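Local coordinates for protein lipocalin allergen (Canis lupus familiaris, PDB 4ODD) that belongs to the lipocalin family of secreted proteins, acts as a dog dander allergen and probably binds small molecules, as lipocalins generally do, at residues A[9-14]-A[41-46]; A[74-79]-A[86-91]. All blocks are in the same frame, centred on the assembly; numbering follows the deposited sequence.

Interaction 1 of 2, residues A[9-14]-A[41-46]; sequences TQVSGP and INVDIP
Three hydrogen bonds join the turn at Ser12 and the start of strand 13-22 to the end of strand 36-44, two of them between backbones. Gly13 and Ile41 form an antiparallel hydrogen-bonded pair: Gly13 N donates a hydrogen bond to Ile41 O at 2.7 Å, nearly along the C=O axis, and Ile41 N returns the bond to Gly13 O at 2.8 Å, within the carbonyl plane. Ile41 O also receives a CA-H...O contact from Ser12 CA at 3.2 Å. Gly13 has backbone angles (phi 128°, psi -168°) at which a CB would be pressed against the preceding carbonyl oxygen.

One step further along, a side chain takes over the ladder. Ser12 OG, anti to its carbonyl carbon, accepts the N-H of Val43 at 2.7 Å with an angle of 155°, so a hydroxyl stands where a strand carbonyl would otherwise serve.

The apolar contacts gather around Val11. Its CG2, held between the backbone N and the carbonyl carbon, meets Val43 CG2 at 3.4 Å, the two side chains crossing at about a right angle, and touches Ile41 CG2 at 4.2 Å. At the outer end Thr9 CG2 meets Ile45 CD1 at 4.1 Å, these side chains also crossing at about a right angle. Met92 lies on Val11, while Met50 and Phe52 of strand 49-57 lie on Ile41.

Gly13, Pro14 and Trp15 form the GxW signature of the lipocalins, and Arg119 hydrogen-bonds Pro14 O, consistent with the Arg-Trp pairing known at the closed end of the family's barrel. The chemistry thus implies a contact that is polar along the backbone, where the Gly13-Ile41 pair and, just beyond it, Ser12 OG supply all three hydrogen bonds, and apolar on the side where Val11 meets Ile41 and Val43.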
loop_
_atom_site.group_PDB
_atom_site.type_symbol
_atom_site.label_atom_id
_atom_site.label_comp_id
_atom_site.label_asym_id
_atom_site.label_seq_id
_atom_site.Cartn_x
_atom_site.Cartn_y
_atom_site.Cartn_z
ATOM N N THR A 9 0.423 1.615 16.132
ATOM C CA THR A 9 1.448 1.036 16.988
ATOM C C THR A 9 1.828 -0.347 16.492
ATOM O O THR A 9 3.014 -0.661 16.311
ATOM C CB THR A 9 0.975 0.901 18.446
ATOM O OG1 THR A 9 0.329 2.112 18.869
ATOM C CG2 THR A 9 2.165 0.606 19.354
ATOM N N GLN A 10 0.795 -1.151 16.252
ATOM C CA GLN A 10 0.940 -2.571 15.982
ATOM C C GLN A 10 1.384 -2.921 14.566
ATOM O O GLN A 10 1.569 -4.093 14.260
ATOM C CB GLN A 10 -0.384 -3.283 16.271
ATOM C CG GLN A 10 -0.793 -3.262 17.731
ATOM C CD GLN A 10 0.262 -3.889 18.636
ATOM O OE1 GLN A 10 1.171 -3.203 19.115
ATOM N NE2 GLN A 10 0.150 -5.200 18.871
ATOM N N VAL A 11 1.538 -1.932 13.693
ATOM C CA VAL A 11 1.709 -2.263 12.279
ATOM C C VAL A 11 3.141 -2.593 11.908
ATOM O O VAL A 11 3.391 -3.209 10.873
ATOM C CB VAL A 11 1.193 -1.159 11.328
ATOM C CG1 VAL A 11 -0.089 -0.594 11.848
ATOM C CG2 VAL A 11 2.212 -0.061 11.177
ATOM N N SER A 12 4.082 -2.179 12.743
ATOM C CA SER A 12 5.474 -2.410 12.427
ATOM C C SER A 12 5.729 -3.882 12.204
ATOM O O SER A 12 5.180 -4.729 12.911
ATOM C CB SER A 12 6.365 -1.876 13.529
ATOM O OG SER A 12 6.534 -0.481 13.353
ATOM N N GLY A 13 6.543 -4.182 11.199
ATOM C CA GLY A 13 6.877 -5.561 10.884
ATOM C C GLY A 13 6.650 -5.946 9.438
ATOM O O GLY A 13 6.421 -5.100 8.569
ATOM N N PRO A 14 6.701 -7.245 9.168
ATOM C CA PRO A 14 6.667 -7.712 7.781
ATOM C C PRO A 14 5.257 -7.598 7.202
ATOM O O PRO A 14 4.258 -7.686 7.942
ATOM C CB PRO A 14 7.083 -9.181 7.906
ATOM C CG PRO A 14 6.587 -9.594 9.271
ATOM C CD PRO A 14 6.758 -8.354 10.143
ATOM N N ILE A 41 7.008 -2.736 7.142
ATOM C CA ILE A 41 6.821 -1.366 7.571
ATOM C C ILE A 41 7.422 -1.110 8.945
ATOM O O ILE A 41 7.306 -1.939 9.857
ATOM C CB ILE A 41 5.343 -1.030 7.612
ATOM C CG1 ILE A 41 4.776 -1.092 6.196
ATOM C CG2 ILE A 41 5.136 0.334 8.245
ATOM C CD1 ILE A 41 3.263 -1.147 6.149
ATOM N N ASN A 42 8.059 0.049 9.084
ATOM C CA ASN A 42 8.682 0.447 10.341
ATOM C C ASN A 42 8.078 1.735 10.836
ATOM O O ASN A 42 8.117 2.742 10.139
ATOM C CB ASN A 42 10.179 0.654 10.155
ATOM C CG ASN A 42 10.820 -0.461 9.393
ATOM O OD1 ASN A 42 10.643 -0.579 8.176
ATOM N ND2 ASN A 42 11.575 -1.294 10.095
ATOM N N VAL A 43 7.517 1.700 12.037
ATOM C CA VAL A 43 7.038 2.906 12.706
ATOM C C VAL A 43 8.033 3.430 13.756
ATOM O O VAL A 43 8.348 2.735 14.719
ATOM C CB VAL A 43 5.693 2.629 13.400
ATOM C CG1 VAL A 43 5.064 3.922 13.901
ATOM C CG2 VAL A 43 4.745 1.908 12.442
ATOM N N ASP A 44 8.530 4.650 13.570
ATOM C CA ASP A 44 9.396 5.293 14.563
ATOM C C ASP A 44 8.551 6.295 15.344
ATOM O O ASP A 44 8.568 7.504 15.076
ATOM C CB ASP A 44 10.591 5.972 13.886
ATOM C CG ASP A 44 11.584 6.563 14.880
ATOM O OD1 ASP A 44 11.260 6.666 16.087
ATOM O OD2 ASP A 44 12.692 6.951 14.446
ATOM N N ILE A 45 7.828 5.735 16.315
ATOM C CA ILE A 45 6.742 6.390 17.048
ATOM C C ILE A 45 7.109 7.677 17.773
ATOM O O ILE A 45 6.305 8.597 17.828
ATOM C CB ILE A 45 6.099 5.426 18.066
ATOM C CG1 ILE A 45 5.650 4.137 17.359
ATOM C CG2 ILE A 45 4.944 6.113 18.792
ATOM C CD1 ILE A 45 5.402 2.939 18.288
ATOM N N PRO A 46 8.306 7.736 18.364
ATOM C CA PRO A 46 8.789 9.018 18.896
ATOM C C PRO A 46 9.023 10.072 17.809
ATOM O O PRO A 46 8.463 11.161 17.888
ATOM C CB PRO A 46 10.118 8.641 19.563
ATOM C CG PRO A 46 10.453 7.258 19.043
ATOM C CD PRO A 46 9.137 6.609 18.809
#

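Interaction 2 of 2, residues A[74-79]-A[86-91]; sequences DNLIKG and YFRIID
Leu76 is the principal bump here, and Tyr86 and Arg88, two residues apart on strand 84-92, frame the hollow that takes it. With CG anti to the backbone N (chi1 179°), its isobutyl group reaches across to the neighbouring strand and forks. CD1 sits over the centre of one face of the Arg88 guanidinium, 3.7 Å from CZ, and CB lies over that same face; CD2, the other branch, meets the Tyr86 ring at its edge, in plane, 3.8 Å from CD1 of the tyrosine. Arg88, extended from CG to NE, crosses Leu76 at about a right angle, and its NH1 reaches Asp74 O edge-on at 3.0 Å in a weak hydrogen bond.

Next to this hollow Lys78 runs out fully extended beside Tyr86, both pointing the same way, so that Lys78 CE comes to 3.5 Å from Tyr86 OH. On the opposite face of the strands Ile77 and Phe87 also lie side by side. Ile77 CD1 rests 4.0 Å from Phe87 CD1 and, more loosely, approaches Ile89 CG1. Leu8 of helix 6-10 packs on Ile77, and Phe52 meets Phe87 edge-to-face.

Beneath these side chains Ile77 and Phe87 form an antiparallel hydrogen-bonded pair, with Ile77 N to Phe87 O at 2.8 Å and Phe87 N to Ile77 O at 2.6 Å; Lys78 and Tyr86 follow as a non-hydrogen-bonded pair. Together they make the body of a beta hairpin of the lipocalin barrel.

The chemistry implies two unlike faces: a hydrophobic one of Ile77, Phe87 and Ile89, and a mixed one, where Leu76 lies against the Arg88 guanidinium and the edge of Tyr86. Leucine carbon over the guanidinium probably screens that face from water without neutralising its charge.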
loop_
_atom_site.group_PDB
_atom_site.type_symbol
_atom_site.label_atom_id
_atom_site.label_comp_id
_atom_site.label_asym_id
_atom_site.label_seq_id
_atom_site.Cartn_x
_atom_site.Cartn_y
_atom_site.Cartn_z
ATOM N N ASP A 74 -4.012 13.734 13.045
ATOM C CA ASP A 74 -5.115 12.868 12.658
ATOM C C ASP A 74 -4.603 11.711 11.811
ATOM O O ASP A 74 -5.346 11.124 11.023
ATOM C CB ASP A 74 -6.202 13.654 11.923
ATOM C CG ASP A 74 -6.762 14.787 12.761
ATOM O OD1 ASP A 74 -6.767 14.672 14.007
ATOM O OD2 ASP A 74 -7.193 15.796 12.170
ATOM N N ASN A 75 -3.314 11.408 11.975
ATOM C CA ASN A 75 -2.728 10.172 11.464
ATOM C C ASN A 75 -2.605 10.069 9.947
ATOM O O ASN A 75 -2.718 8.984 9.381
ATOM C CB ASN A 75 -3.530 8.979 11.975
ATOM C CG ASN A 75 -3.719 9.008 13.470
ATOM O OD1 ASN A 75 -3.986 10.059 14.065
ATOM N ND2 ASN A 75 -3.573 7.846 14.096
ATOM N N LEU A 76 -2.387 11.194 9.287
ATOM C CA LEU A 76 -2.196 11.162 7.855
ATOM C C LEU A 76 -0.715 10.989 7.573
ATOM O O LEU A 76 0.106 11.793 8.039
ATOM C CB LEU A 76 -2.714 12.437 7.202
ATOM C CG LEU A 76 -2.518 12.497 5.686
ATOM C CD1 LEU A 76 -3.275 11.357 4.919
ATOM C CD2 LEU A 76 -2.932 13.858 5.182
ATOM N N ILE A 77 -0.370 9.932 6.831
ATOM C CA ILE A 77 1.027 9.668 6.543
ATOM C C ILE A 77 1.369 10.256 5.199
ATOM O O ILE A 77 0.695 9.986 4.204
ATOM C CB ILE A 77 1.360 8.177 6.567
ATOM C CG1 ILE A 77 1.079 7.586 7.947
ATOM C CG2 ILE A 77 2.820 7.980 6.270
ATOM C CD1 ILE A 77 -0.046 6.561 7.963
ATOM N N LYS A 78 2.419 11.065 5.177
ATOM C CA LYS A 78 2.779 11.851 4.004
ATOM C C LYS A 78 4.222 11.520 3.651
ATOM O O LYS A 78 5.102 11.515 4.518
ATOM C CB LYS A 78 2.620 13.357 4.326
ATOM C CG LYS A 78 3.014 14.358 3.206
ATOM C CD LYS A 78 2.775 15.819 3.642
ATOM C CE LYS A 78 2.759 16.820 2.457
ATOM N NZ LYS A 78 2.012 18.094 2.785
ATOM N N GLY A 79 4.478 11.244 2.382
ATOM C CA GLY A 79 5.816 10.883 1.975
ATOM C C GLY A 79 6.000 10.930 0.476
ATOM O O GLY A 79 5.029 10.795 -0.285
ATOM N N TYR A 86 -0.414 10.892 0.209
ATOM C CA TYR A 86 -1.165 11.091 1.423
ATOM C C TYR A 86 -1.818 9.755 1.736
ATOM O O TYR A 86 -2.741 9.295 1.041
ATOM C CB TYR A 86 -2.177 12.226 1.238
ATOM C CG TYR A 86 -1.492 13.525 0.845
ATOM C CD1 TYR A 86 -1.318 14.560 1.767
ATOM C CD2 TYR A 86 -0.974 13.698 -0.435
ATOM C CE1 TYR A 86 -0.657 15.737 1.412
ATOM C CE2 TYR A 86 -0.314 14.865 -0.796
ATOM C CZ TYR A 86 -0.161 15.875 0.123
ATOM O OH TYR A 86 0.492 17.022 -0.243
ATOM N N PHE A 87 -1.306 9.124 2.787
ATOM C CA PHE A 87 -1.589 7.731 3.048
ATOM C C PHE A 87 -2.294 7.532 4.377
ATOM O O PHE A 87 -2.055 8.268 5.347
ATOM C CB PHE A 87 -0.277 6.935 3.006
ATOM C CG PHE A 87 -0.454 5.469 3.189
ATOM C CD1 PHE A 87 -0.080 4.855 4.376
ATOM C CD2 PHE A 87 -1.012 4.694 2.183
ATOM C CE1 PHE A 87 -0.248 3.484 4.550
ATOM C CE2 PHE A 87 -1.188 3.329 2.352
ATOM C CZ PHE A 87 -0.804 2.722 3.535
ATOM N N ARG A 88 -3.153 6.518 4.421
ATOM C CA ARG A 88 -3.884 6.204 5.631
ATOM C C ARG A 88 -4.040 4.710 5.775
ATOM O O ARG A 88 -4.284 4.012 4.802
ATOM C CB ARG A 88 -5.264 6.870 5.621
ATOM C CG ARG A 88 -5.250 8.390 5.838
ATOM C CD ARG A 88 -6.656 8.926 6.143
ATOM N NE ARG A 88 -6.756 10.388 6.105
ATOM C CZ ARG A 88 -6.284 11.211 7.040
ATOM N NH1 ARG A 88 -5.645 10.738 8.099
ATOM N NH2 ARG A 88 -6.436 12.524 6.910
ATOM N N ILE A 89 -3.879 4.214 6.993
ATOM C CA ILE A 89 -4.274 2.859 7.302
ATOM C C ILE A 89 -5.772 2.891 7.548
ATOM O O ILE A 89 -6.243 3.605 8.426
ATOM C CB ILE A 89 -3.588 2.375 8.570
ATOM C CG1 ILE A 89 -2.086 2.636 8.480
ATOM C CG2 ILE A 89 -3.869 0.893 8.798
ATOM C CD1 ILE A 89 -1.471 2.048 7.256
ATOM N N ILE A 90 -6.526 2.133 6.771
ATOM C CA ILE A 90 -7.968 2.090 6.950
ATOM C C ILE A 90 -8.357 1.092 8.047
ATOM O O ILE A 90 -9.341 1.291 8.757
ATOM C CB ILE A 90 -8.687 1.686 5.644
ATOM C CG1 ILE A 90 -8.357 2.666 4.511
ATOM C CG2 ILE A 90 -10.177 1.604 5.867
ATOM C CD1 ILE A 90 -8.622 4.100 4.872
ATOM N N ASP A 91 -7.579 0.022 8.188
ATOM C CA ASP A 91 -7.977 -1.086 9.055
ATOM C C ASP A 91 -6.825 -2.056 9.308
ATOM O O ASP A 91 -5.989 -2.283 8.436
ATOM C CB ASP A 91 -9.148 -1.839 8.407
ATOM C CG ASP A 91 -10.105 -2.423 9.429
ATOM O OD1 ASP A 91 -10.416 -1.733 10.424
ATOM O OD2 ASP A 91 -10.547 -3.572 9.233
#

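Both segments of interaction 1 precede those of interaction 2 in the sequence, yet both contacts belong to one curled antiparallel sheet, the lipocalin barrel. Their centres lie 13 Å apart and their nearest atoms about 5 Å apart, without touching. Strand 36-44 of the first is linked to strand 77-80 of the second through strands 49-57 and 62-71. Helix 6-10 bridges the pair more directly: its end lies in interaction 1, and its Val7 and Leu8 pack on residues of interaction 2. Phe52 likewise touches both, through Ile41 and Phe87. One contact thus lies where the chain enters the barrel, the other in a hairpin further round its wall.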